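Local structure of transcriptional regulators (LACI-FAMILY TRANSCRIPTIONAL REGULATORY PROTEIN) (Corynebacterium glutamicum, 3GYB) at residues A[166-171]-A[196-201]; A[158-163]-A[187-192]; A[80-85]-A[94-99]; A[235-240]-A[254-259]. The protein probably acts as a LacI-family, DNA-binding transcription factor, with a periplasmic-binding-protein-like region that holds a magnesium ion. All blocks are in the same frame, centred on the assembly; numbering follows the deposited sequence.

Contact 1. Residues A[166-171]-A[196-201]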
loop_
_atom_site.group_PDB
_atom_site.type_symbol
_atom_site.label_atom_id
_atom_site.label_comp_id
_atom_site.label_asym_id
_atom_site.label_seq_id
_atom_site.Cartn_x
_atom_site.Cartn_y
_atom_site.Cartn_z
ATOM N N GLU A 166 7.827 -12.637 -13.391
ATOM C CA GLU A 166 8.451 -13.878 -12.938
ATOM C C GLU A 166 7.454 -15.034 -12.997
ATOM O O GLU A 166 7.825 -16.163 -13.323
ATOM C CB GLU A 166 8.968 -13.746 -11.501
ATOM C CG GLU A 166 10.230 -12.917 -11.349
ATOM C CD GLU A 166 11.418 -13.534 -12.061
ATOM O OE1 GLU A 166 11.681 -14.739 -11.858
ATOM O OE2 GLU A 166 12.094 -12.811 -12.815
ATOM N N THR A 167 6.192 -14.770 -12.670
ATOM C CA THR A 167 5.197 -15.833 -12.705
ATOM C C THR A 167 4.898 -16.244 -14.140
ATOM O O THR A 167 4.765 -17.432 -14.436
ATOM C CB THR A 167 3.883 -15.420 -11.998
ATOM O OG1 THR A 167 4.150 -15.179 -10.613
ATOM C CG2 THR A 167 2.841 -16.536 -12.105
ATOM N N LEU A 168 4.796 -15.271 -15.039
ATOM C CA LEU A 168 4.542 -15.599 -16.434
ATOM C C LEU A 168 5.691 -16.442 -16.984
ATOM O O LEU A 168 5.470 -17.373 -17.757
ATOM C CB LEU A 168 4.389 -14.329 -17.274
ATOM C CG LEU A 168 3.081 -13.553 -17.104
ATOM C CD1 LEU A 168 3.139 -12.295 -17.967
ATOM C CD2 LEU A 168 1.893 -14.423 -17.508
ATOM N N ALA A 169 6.916 -16.112 -16.588
ATOM C CA ALA A 169 8.081 -16.859 -17.061
ATOM C C ALA A 169 8.127 -18.250 -16.430
ATOM O O ALA A 169 8.387 -19.238 -17.112
ATOM C CB ALA A 169 9.360 -16.092 -16.738
ATOM N N LEU A 170 7.868 -18.322 -15.130
ATOM C CA LEU A 170 7.880 -19.594 -14.405
ATOM C C LEU A 170 6.876 -20.601 -14.959
ATOM O O LEU A 170 7.208 -21.769 -15.178
ATOM C CB LEU A 170 7.573 -19.347 -12.923
ATOM C CG LEU A 170 7.442 -20.580 -12.025
ATOM C CD1 LEU A 170 8.812 -21.186 -11.795
ATOM C CD2 LEU A 170 6.805 -20.182 -10.703
ATOM N N LEU A 171 5.642 -20.153 -15.167
ATOM C CA LEU A 171 4.605 -21.038 -15.678
ATOM C C LEU A 171 4.821 -21.412 -17.140
ATOM O O LEU A 171 4.333 -22.444 -17.599
ATOM C CB LEU A 171 3.227 -20.411 -15.475
ATOM C CG LEU A 171 2.904 -20.183 -13.994
ATOM C CD1 LEU A 171 1.515 -19.562 -13.865
ATOM C CD2 LEU A 171 2.968 -21.503 -13.244
ATOM N N ARG A 196 -4.353 -14.341 -14.343
ATOM C CA ARG A 196 -5.431 -13.711 -15.097
ATOM C C ARG A 196 -5.034 -13.547 -16.571
ATOM O O ARG A 196 -5.817 -13.841 -17.469
ATOM C CB ARG A 196 -5.782 -12.350 -14.488
ATOM C CG ARG A 196 -7.011 -11.709 -15.122
ATOM C CD ARG A 196 -7.372 -10.356 -14.519
ATOM N NE ARG A 196 -8.606 -9.857 -15.123
ATOM C CZ ARG A 196 -9.170 -8.682 -14.857
ATOM N NH1 ARG A 196 -8.618 -7.848 -13.987
ATOM N NH2 ARG A 196 -10.302 -8.348 -15.462
ATOM N N GLU A 197 -3.814 -13.079 -16.814
ATOM C CA GLU A 197 -3.322 -12.889 -18.176
ATOM C C GLU A 197 -3.280 -14.216 -18.933
ATOM O O GLU A 197 -3.525 -14.266 -20.140
ATOM C CB GLU A 197 -1.921 -12.267 -18.142
ATOM C CG GLU A 197 -1.258 -12.110 -19.508
ATOM C CD GLU A 197 -2.096 -11.310 -20.487
ATOM O OE1 GLU A 197 -2.712 -10.306 -20.070
ATOM O OE2 GLU A 197 -2.124 -11.680 -21.683
ATOM N N LEU A 198 -2.979 -15.293 -18.214
ATOM C CA LEU A 198 -2.891 -16.621 -18.811
ATOM C C LEU A 198 -4.235 -17.328 -18.957
ATOM O O LEU A 198 -4.316 -18.390 -19.571
ATOM C CB LEU A 198 -1.943 -17.494 -17.985
ATOM C CG LEU A 198 -0.458 -17.155 -18.125
ATOM C CD1 LEU A 198 0.349 -17.891 -17.065
ATOM C CD2 LEU A 198 0.008 -17.529 -19.530
ATOM N N GLY A 199 -5.284 -16.743 -18.395
ATOM C CA GLY A 199 -6.597 -17.358 -18.485
ATOM C C GLY A 199 -6.747 -18.511 -17.506
ATOM O O GLY A 199 -7.589 -19.394 -17.685
ATOM N N LEU A 200 -5.915 -18.517 -16.470
ATOM C CA LEU A 200 -5.976 -19.560 -15.459
ATOM C C LEU A 200 -6.858 -19.089 -14.315
ATOM O O LEU A 200 -6.658 -17.999 -13.778
ATOM C CB LEU A 200 -4.580 -19.862 -14.912
ATOM C CG LEU A 200 -3.544 -20.422 -15.889
ATOM C CD1 LEU A 200 -2.172 -20.408 -15.227
ATOM C CD2 LEU A 200 -3.931 -21.836 -16.300
ATOM N N ARG A 201 -7.839 -19.901 -13.944
ATOM C CA ARG A 201 -8.713 -19.530 -12.847
ATOM C C ARG A 201 -8.019 -19.817 -11.527
ATOM O O ARG A 201 -7.354 -20.838 -11.374
ATOM C CB ARG A 201 -10.021 -20.319 -12.911
ATOM C CG ARG A 201 -10.834 -20.072 -14.170
ATOM C CD ARG A 201 -12.184 -20.758 -14.065
ATOM N NE ARG A 201 -12.982 -20.198 -12.979
ATOM C CZ ARG A 201 -14.161 -20.676 -12.593
ATOM N NH1 ARG A 201 -14.683 -21.730 -13.208
ATOM N NH2 ARG A 201 -14.817 -20.103 -11.592
#
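L168 and L198 mark the nearest approach of the two backbones, their CA atoms 7.9 Å apart, so the segments meet through leucine side chains and not main chain. Residues 166-171 are regular helix. In 196-201 the last turn of helix 185-198 breaks at G199, whose positive phi of 78° closes a Schellman motif, a conformation that glycine, lacking CB, adopts without strain. Beyond G199, L200 also points toward helix 160-173, as L198 does. L168 and L198 run antiparallel past one another, with L168 CD2 3.7 Å from L198 CG and 3.8 Å from L198 CD1. In L168, CD1 is anti to CA (chi2 177°), and the other methyl, CD2, does the touching. This is packing on an alpha/beta domain of the periplasmic binding protein type: branched aliphatic groups fill the groove between neighbouring helices 160-173 and 185-198. Deeper, L171 CD1 meets two leucines, 3.8 Å from L198 CD1 and 4.0 Å from L200 CD1, and L171 also rests on V177 and L206. At the solvent edge the aliphatic part of E197 grazes L168, E197 CG to L168 CD2 4.4 Å, while its carboxylate turns off to a salt bridge with R220 of the second subunit.

Contact 2. Residues A[158-163]-A[187-192]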
loop_
_atom_site.group_PDB
_atom_site.type_symbol
_atom_site.label_atom_id
_atom_site.label_comp_id
_atom_site.label_asym_id
_atom_site.label_seq_id
_atom_site.Cartn_x
_atom_site.Cartn_y
_atom_site.Cartn_z
ATOM N N ALA A 158 10.976 -7.245 -3.285
ATOM C CA ALA A 158 9.583 -7.632 -3.437
ATOM C C ALA A 158 8.788 -6.504 -4.080
ATOM O O ALA A 158 8.516 -5.482 -3.448
ATOM C CB ALA A 158 8.992 -7.971 -2.083
ATOM N N VAL A 159 8.431 -6.689 -5.348
ATOM C CA VAL A 159 7.651 -5.702 -6.083
ATOM C C VAL A 159 6.627 -6.437 -6.937
ATOM O O VAL A 159 6.883 -7.537 -7.422
ATOM C CB VAL A 159 8.541 -4.820 -6.984
ATOM C CG1 VAL A 159 9.396 -3.898 -6.125
ATOM C CG2 VAL A 159 9.419 -5.688 -7.859
ATOM N N GLU A 160 5.460 -5.826 -7.115
ATOM C CA GLU A 160 4.396 -6.449 -7.885
ATOM C C GLU A 160 4.778 -6.754 -9.322
ATOM O O GLU A 160 4.499 -7.839 -9.817
ATOM C CB GLU A 160 3.140 -5.566 -7.860
ATOM C CG GLU A 160 1.929 -6.120 -8.618
ATOM C CD GLU A 160 2.014 -5.936 -10.125
ATOM O OE1 GLU A 160 2.606 -4.932 -10.578
ATOM O OE2 GLU A 160 1.463 -6.784 -10.861
ATOM N N HIS A 161 5.426 -5.809 -9.996
ATOM C CA HIS A 161 5.774 -6.040 -11.388
ATOM C C HIS A 161 6.630 -7.281 -11.593
ATOM O O HIS A 161 6.402 -8.041 -12.535
ATOM C CB HIS A 161 6.484 -4.832 -11.995
ATOM C CG HIS A 161 6.670 -4.943 -13.476
ATOM N ND1 HIS A 161 5.624 -4.820 -14.365
ATOM C CD2 HIS A 161 7.764 -5.238 -14.221
ATOM C CE1 HIS A 161 6.064 -5.033 -15.592
ATOM N NE2 HIS A 161 7.358 -5.289 -15.533
ATOM N N ALA A 162 7.613 -7.489 -10.725
ATOM C CA ALA A 162 8.468 -8.668 -10.843
ATOM C C ALA A 162 7.670 -9.935 -10.553
ATOM O O ALA A 162 7.923 -10.982 -11.141
ATOM C CB ALA A 162 9.656 -8.561 -9.891
ATOM N N GLY A 163 6.697 -9.851 -9.651
ATOM C CA GLY A 163 5.901 -11.026 -9.361
ATOM C C GLY A 163 5.133 -11.423 -10.608
ATOM O O GLY A 163 4.952 -12.606 -10.906
ATOM N N THR A 187 4.196 -9.732 -4.025
ATOM C CA THR A 187 4.653 -10.560 -5.131
ATOM C C THR A 187 3.476 -11.410 -5.626
ATOM O O THR A 187 3.308 -11.619 -6.830
ATOM C CB THR A 187 5.823 -11.462 -4.683
ATOM O OG1 THR A 187 6.956 -10.632 -4.390
ATOM C CG2 THR A 187 6.205 -12.461 -5.785
ATOM N N ALA A 188 2.650 -11.875 -4.691
ATOM C CA ALA A 188 1.489 -12.701 -5.027
ATOM C C ALA A 188 0.476 -11.940 -5.876
ATOM O O ALA A 188 -0.235 -12.542 -6.686
ATOM C CB ALA A 188 0.818 -13.225 -3.745
ATOM N N ILE A 189 0.395 -10.625 -5.681
ATOM C CA ILE A 189 -0.519 -9.805 -6.471
ATOM C C ILE A 189 -0.081 -9.923 -7.927
ATOM O O ILE A 189 -0.911 -9.997 -8.833
ATOM C CB ILE A 189 -0.478 -8.318 -6.041
ATOM C CG1 ILE A 189 -0.888 -8.185 -4.575
ATOM C CG2 ILE A 189 -1.404 -7.493 -6.925
ATOM C CD1 ILE A 189 -2.216 -8.814 -4.255
ATOM N N GLY A 190 1.234 -9.943 -8.142
ATOM C CA GLY A 190 1.759 -10.093 -9.487
ATOM C C GLY A 190 1.428 -11.471 -10.030
ATOM O O GLY A 190 1.053 -11.627 -11.199
ATOM N N ALA A 191 1.560 -12.484 -9.181
ATOM C CA ALA A 191 1.258 -13.851 -9.585
ATOM C C ALA A 191 -0.211 -13.982 -9.977
ATOM O O ALA A 191 -0.543 -14.668 -10.944
ATOM C CB ALA A 191 1.587 -14.820 -8.453
ATOM N N LEU A 192 -1.093 -13.328 -9.221
ATOM C CA LEU A 192 -2.521 -13.378 -9.526
ATOM C C LEU A 192 -2.789 -12.707 -10.870
ATOM O O LEU A 192 -3.649 -13.146 -11.630
ATOM C CB LEU A 192 -3.331 -12.681 -8.425
ATOM C CG LEU A 192 -3.415 -13.437 -7.098
ATOM C CD1 LEU A 192 -3.922 -12.515 -5.992
ATOM C CD2 LEU A 192 -4.329 -14.653 -7.260
HETATM O O HOH W 1 8.640 -9.698 -6.321
HETATM O O HOH W 2 -1.018 -8.003 -10.981
#
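The flat carboxylate of E160 turns its OE2 to G190, 3.6 Å from G190 CA, and the same oxygen accepts a hydrogen bond from a water (2.8 Å) that also donates to I189 O. E160 CG is covered too, 4.0 Å from I189 CG2, the two side chains crossing at about a right angle. This is a glycine-to-glycine helix contact within the alpha/beta domain of periplasmic binding protein type, where helices 160-173 and 185-198 come almost backbone to backbone. G163 and G190 have CA atoms only 4.2 Å apart. With no CB on either glycine, the backbones can come this close, G163 to T187 O and G190 to E160 O. At the glycines themselves, G190 CA makes a CA-H...O contact with E160 O at 3.6 Å, and T187 CG2 covers G163 CA. The E160 and I189 end also meets the second subunit, through its T219 and L221. Facing the N-cap residue V159 of helix 160-173, T187 OG1 of the other helix pairs with N184 and accepts a hydrogen bond from a second water at 2.7 Å, which in turn takes the N-H of V159, N to water 3.2 Å.

Contact 3. Residues A[80-85]-A[94-99]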
loop_
_atom_site.group_PDB
_atom_site.type_symbol
_atom_site.label_atom_id
_atom_site.label_comp_id
_atom_site.label_asym_id
_atom_site.label_seq_id
_atom_site.Cartn_x
_atom_site.Cartn_y
_atom_site.Cartn_z
ATOM N N PRO A 80 21.297 6.110 18.562
ATOM C CA PRO A 80 20.247 6.015 19.583
ATOM C C PRO A 80 19.778 4.569 19.706
ATOM O O PRO A 80 20.078 3.740 18.848
ATOM C CB PRO A 80 19.145 6.922 19.032
ATOM C CG PRO A 80 19.901 7.920 18.208
ATOM C CD PRO A 80 20.905 7.050 17.499
ATOM N N PRO A 81 19.037 4.247 20.777
ATOM C CA PRO A 81 18.555 2.871 20.941
ATOM C C PRO A 81 17.700 2.488 19.738
ATOM O O PRO A 81 16.935 3.311 19.233
ATOM C CB PRO A 81 17.728 2.945 22.221
ATOM C CG PRO A 81 18.410 4.038 23.000
ATOM C CD PRO A 81 18.665 5.078 21.935
ATOM N N PHE A 82 17.834 1.249 19.281
ATOM C CA PHE A 82 17.053 0.786 18.142
ATOM C C PHE A 82 16.618 -0.665 18.278
ATOM O O PHE A 82 17.206 -1.447 19.030
ATOM C CB PHE A 82 17.843 0.945 16.837
ATOM C CG PHE A 82 19.020 0.018 16.722
ATOM C CD1 PHE A 82 20.227 0.322 17.341
ATOM C CD2 PHE A 82 18.910 -1.178 16.019
ATOM C CE1 PHE A 82 21.309 -0.554 17.263
ATOM C CE2 PHE A 82 19.984 -2.061 15.935
ATOM C CZ PHE A 82 21.187 -1.746 16.560
ATOM N N VAL A 83 15.577 -1.012 17.530
ATOM C CA VAL A 83 15.042 -2.360 17.510
ATOM C C VAL A 83 14.761 -2.693 16.060
ATOM O O VAL A 83 14.222 -1.864 15.325
ATOM C CB VAL A 83 13.716 -2.470 18.300
ATOM C CG1 VAL A 83 13.068 -3.826 18.044
ATOM C CG2 VAL A 83 13.980 -2.296 19.788
ATOM N N ILE A 84 15.154 -3.891 15.645
ATOM C CA ILE A 84 14.909 -4.338 14.283
ATOM C C ILE A 84 13.567 -5.064 14.340
ATOM O O ILE A 84 13.385 -5.986 15.137
ATOM C CB ILE A 84 16.029 -5.292 13.810
ATOM C CG1 ILE A 84 17.367 -4.545 13.811
ATOM C CG2 ILE A 84 15.724 -5.813 12.411
ATOM C CD1 ILE A 84 18.568 -5.433 13.566
ATOM N N ALA A 85 12.624 -4.638 13.502
ATOM C CA ALA A 85 11.290 -5.228 13.492
ATOM C C ALA A 85 10.875 -5.809 12.147
ATOM O O ALA A 85 11.098 -5.205 11.100
ATOM C CB ALA A 85 10.270 -4.186 13.930
ATOM N N THR A 94 19.008 -12.470 18.793
ATOM C CA THR A 94 17.716 -11.814 18.618
ATOM C C THR A 94 17.431 -10.805 19.724
ATOM O O THR A 94 16.297 -10.354 19.871
ATOM C CB THR A 94 16.561 -12.830 18.621
ATOM O OG1 THR A 94 16.492 -13.471 19.901
ATOM C CG2 THR A 94 16.767 -13.880 17.541
ATOM N N HIS A 95 18.458 -10.440 20.488
ATOM C CA HIS A 95 18.271 -9.510 21.600
ATOM C C HIS A 95 17.651 -8.173 21.215
ATOM O O HIS A 95 16.879 -7.597 21.986
ATOM C CB HIS A 95 19.596 -9.251 22.327
ATOM C CG HIS A 95 20.565 -8.413 21.554
ATOM N ND1 HIS A 95 21.428 -8.943 20.619
ATOM C CD2 HIS A 95 20.800 -7.079 21.572
ATOM C CE1 HIS A 95 22.156 -7.971 20.097
ATOM N NE2 HIS A 95 21.795 -6.831 20.657
ATOM N N ASP A 96 17.980 -7.677 20.030
ATOM C CA ASP A 96 17.451 -6.389 19.608
ATOM C C ASP A 96 16.541 -6.486 18.395
ATOM O O ASP A 96 16.399 -5.526 17.633
ATOM C CB ASP A 96 18.594 -5.416 19.334
ATOM C CG ASP A 96 19.510 -5.880 18.221
ATOM O OD1 ASP A 96 19.400 -7.049 17.792
ATOM O OD2 ASP A 96 20.348 -5.068 17.783
ATOM N N SER A 97 15.924 -7.646 18.220
ATOM C CA SER A 97 15.021 -7.830 17.101
ATOM C C SER A 97 13.754 -8.574 17.510
ATOM O O SER A 97 13.757 -9.394 18.434
ATOM C CB SER A 97 15.731 -8.574 15.965
ATOM O OG SER A 97 15.953 -9.933 16.295
ATOM N N VAL A 98 12.661 -8.239 16.832
ATOM C CA VAL A 98 11.367 -8.863 17.058
ATOM C C VAL A 98 10.880 -9.201 15.655
ATOM O O VAL A 98 10.825 -8.327 14.793
ATOM C CB VAL A 98 10.355 -7.892 17.707
ATOM C CG1 VAL A 98 9.007 -8.587 17.861
ATOM C CG2 VAL A 98 10.868 -7.418 19.067
ATOM N N ALA A 99 10.555 -10.465 15.421
ATOM C CA ALA A 99 10.084 -10.895 14.112
ATOM C C ALA A 99 9.331 -12.204 14.238
ATOM O O ALA A 99 9.418 -12.889 15.256
ATOM C CB ALA A 99 11.264 -11.076 13.160
#
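I84 joins the two strands through its own peptide groups: its N donates to D96 O at 2.9 Å, nearly straight at 173°, and its O receives V98 N at 2.9 Å. One residue bonded to the two neighbours of the residue it faces, here S97, is the signature of parallel pairing. CA hydrogens add to this, the shortest from S97 CA to I84 O at 3.2 Å. On one face of the sheet I84 and S97 stand side by side, CB to CB 3.9 Å, the small serine fitting next to a branched isoleucine. On the face carrying A85 and V98 sit the beta-branched V83 and V98, at home in a strand, where V83 CG1 comes to 4.3 Å from V98 CG2.

Before the strand pair begins, D96 crosses F82 obliquely, with D96 OD2 3.5 Å from F82 CE2 and the carboxylate plane turned 60° from the ring. D96 CG stands between the backbone N and the carbonyl carbon (chi1 62°), which brings it toward the F82 ring. The other oxygen, OD1, lies over the centre of the H95 ring, 3.7 Å above its plane. A type I turn from T94 to S97 presents D96 O to I84. Further out, R88 NE holds S97 OG, and H257 ND1 bonds S97 O.

In the parallel, Rossmann-like sheet of this lobe, strand 82-85 has strand 63-67 on its other side, where F82 packs on I64 and I66. Helix 231-246 covers the V83 and V98 side with L242 and N237, while strand 258-264 follows 97-100 as the next strand across.

Contact 4. Residues A[235-240]-A[254-259]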
loop_
_atom_site.group_PDB
_atom_site.type_symbol
_atom_site.label_atom_id
_atom_site.label_comp_id
_atom_site.label_asym_id
_atom_site.label_seq_id
_atom_site.Cartn_x
_atom_site.Cartn_y
_atom_site.Cartn_z
ATOM N N GLY A 235 4.920 -5.368 15.916
ATOM C CA GLY A 235 4.931 -3.951 16.226
ATOM C C GLY A 235 4.739 -3.729 17.714
ATOM O O GLY A 235 5.350 -2.842 18.309
ATOM N N TYR A 236 3.891 -4.554 18.319
ATOM C CA TYR A 236 3.608 -4.456 19.743
ATOM C C TYR A 236 4.847 -4.745 20.583
ATOM O O TYR A 236 5.242 -3.940 21.423
ATOM C CB TYR A 236 2.499 -5.439 20.123
ATOM C CG TYR A 236 2.157 -5.437 21.595
ATOM C CD1 TYR A 236 1.444 -4.383 22.164
ATOM C CD2 TYR A 236 2.559 -6.485 22.421
ATOM C CE1 TYR A 236 1.141 -4.370 23.525
ATOM C CE2 TYR A 236 2.263 -6.482 23.781
ATOM C CZ TYR A 236 1.555 -5.420 24.324
ATOM O OH TYR A 236 1.276 -5.396 25.671
ATOM N N ASN A 237 5.464 -5.897 20.350
ATOM C CA ASN A 237 6.639 -6.271 21.119
ATOM C C ASN A 237 7.855 -5.415 20.807
ATOM O O ASN A 237 8.681 -5.158 21.685
ATOM C CB ASN A 237 6.951 -7.751 20.910
ATOM C CG ASN A 237 5.943 -8.653 21.601
ATOM O OD1 ASN A 237 4.942 -9.060 21.011
ATOM N ND2 ASN A 237 6.193 -8.946 22.873
ATOM N N ALA A 238 7.965 -4.959 19.564
ATOM C CA ALA A 238 9.087 -4.110 19.182
ATOM C C ALA A 238 8.998 -2.792 19.948
ATOM O O ALA A 238 10.010 -2.247 20.387
ATOM C CB ALA A 238 9.060 -3.845 17.675
ATOM N N ALA A 239 7.781 -2.275 20.098
ATOM C CA ALA A 239 7.574 -1.029 20.821
ATOM C C ALA A 239 7.953 -1.238 22.287
ATOM O O ALA A 239 8.655 -0.415 22.877
ATOM C CB ALA A 239 6.112 -0.584 20.706
ATOM N N LEU A 240 7.492 -2.338 22.873
ATOM C CA LEU A 240 7.823 -2.622 24.267
ATOM C C LEU A 240 9.328 -2.780 24.439
ATOM O O LEU A 240 9.901 -2.293 25.415
ATOM C CB LEU A 240 7.128 -3.900 24.745
ATOM C CG LEU A 240 5.611 -3.863 24.920
ATOM C CD1 LEU A 240 5.129 -5.220 25.414
ATOM C CD2 LEU A 240 5.238 -2.765 25.907
ATOM N N GLU A 254 7.334 -8.560 29.872
ATOM C CA GLU A 254 7.533 -9.818 29.169
ATOM C C GLU A 254 7.494 -9.492 27.679
ATOM O O GLU A 254 6.471 -9.046 27.161
ATOM C CB GLU A 254 6.417 -10.804 29.522
ATOM C CG GLU A 254 6.629 -12.209 28.986
ATOM C CD GLU A 254 5.504 -13.154 29.370
ATOM O OE1 GLU A 254 4.349 -12.896 28.966
ATOM O OE2 GLU A 254 5.774 -14.150 30.074
ATOM N N ILE A 255 8.619 -9.696 27.001
ATOM C CA ILE A 255 8.710 -9.405 25.579
ATOM C C ILE A 255 8.907 -10.663 24.743
ATOM O O ILE A 255 9.727 -11.517 25.077
ATOM C CB ILE A 255 9.890 -8.456 25.274
ATOM C CG1 ILE A 255 9.844 -7.237 26.198
ATOM C CG2 ILE A 255 9.854 -8.019 23.819
ATOM C CD1 ILE A 255 8.558 -6.460 26.115
HETATM N N MSE A 256 8.146 -10.770 23.654
HETATM C CA MSE A 256 8.261 -11.900 22.734
HETATM C C MSE A 256 9.138 -11.439 21.569
HETATM O O MSE A 256 8.755 -10.544 20.818
HETATM C CB MSE A 256 6.899 -12.314 22.194
HETATM C CG MSE A 256 5.908 -12.803 23.242
HETATM SE SE MSE A 256 6.534 -14.357 24.143
HETATM C CE MSE A 256 6.461 -15.577 22.668
ATOM N N HIS A 257 10.302 -12.064 21.417
ATOM C CA HIS A 257 11.224 -11.718 20.339
ATOM C C HIS A 257 10.883 -12.455 19.045
ATOM O O HIS A 257 11.197 -11.985 17.959
ATOM C CB HIS A 257 12.653 -12.044 20.761
ATOM C CG HIS A 257 13.206 -11.100 21.781
ATOM N ND1 HIS A 257 13.945 -9.990 21.434
ATOM C CD2 HIS A 257 13.087 -11.067 23.129
ATOM C CE1 HIS A 257 14.252 -9.310 22.525
ATOM N NE2 HIS A 257 13.742 -9.940 23.567
ATOM N N THR A 258 10.259 -13.619 19.172
ATOM C CA THR A 258 9.884 -14.404 18.002
ATOM C C THR A 258 8.402 -14.735 18.094
ATOM O O THR A 258 7.973 -15.449 19.001
ATOM C CB THR A 258 10.699 -15.715 17.914
ATOM O OG1 THR A 258 12.095 -15.401 17.838
ATOM C CG2 THR A 258 10.305 -16.511 16.676
ATOM N N LEU A 259 7.615 -14.199 17.165
ATOM C CA LEU A 259 6.184 -14.450 17.167
ATOM C C LEU A 259 5.810 -15.550 16.188
ATOM O O LEU A 259 6.463 -15.732 15.165
ATOM C CB LEU A 259 5.418 -13.163 16.846
ATOM C CG LEU A 259 5.451 -12.165 18.008
ATOM C CD1 LEU A 259 6.492 -11.092 17.737
ATOM C CD2 LEU A 259 4.077 -11.552 18.198
#
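L240 and I255 form the tight end of this contact, L240 CB lying 3.2 Å from I255 CD1, closer than usual for two carbons. It is a helix-on-sheet junction of the periplasmic binding protein type of fold: helix 231-246 lies against the chain that leads into strand 258-264, a strand parallel to its neighbour 97-100. I255 puts its CD1 there by a bend at chi2 (-57°), and the same methyl is also 3.7 Å from L240 CD1. Isoleucine suits the spot because its longer branch ends in a methyl that reaches L240 while its CG2 stays near N237.

N237, buried, continues the close packing one turn earlier in the helix, where the backbones come nearest. Its CB is 3.3 Å from M256 O, a carbonyl oxygen that the contact buries and that has no partner in the model. The side chain lies alongside that of M256, pointing the same way, compact enough to fit between helix and loop. Farther along the second segment, L259 points toward the helix and also packs on V98 and V234, joining the contact to the sheet.

The looser side faces solvent with E254 and M256, both exposed. E254 adds little, and M256, present as selenomethionine, keeps only its first carbons near N237, M256 CB 3.8 Å from N237 CG, while the doubly bent chain carries SE away from the helix. I255 CG2 also sits 4.3 Å above one face of the H257 ring, offset toward the rim.

Overall arrangement
From the N terminus, contact 3 comes first, closing a short loop of eight residues between two adjacent parallel strands. Contacts 2 and 1 follow and cross: 158-163 and 166-171 come in succession on helix 160-173, and their partners 187-192 and 196-201 follow in the same order on helix 185-198 and just beyond it. They touch through T167 and A191, and both reach the second subunit. Contact 4 closes last, returning the chain from helix 231-246 to strand 258-264, which pairs with strand 97-100 of contact 3, probably through bonds at A99. Contacts 3 and 4 thus lie in one lobe, and contacts 1 and 2 lie across the chain's centre, about 39 Å separating the centres of contacts 1 and 3.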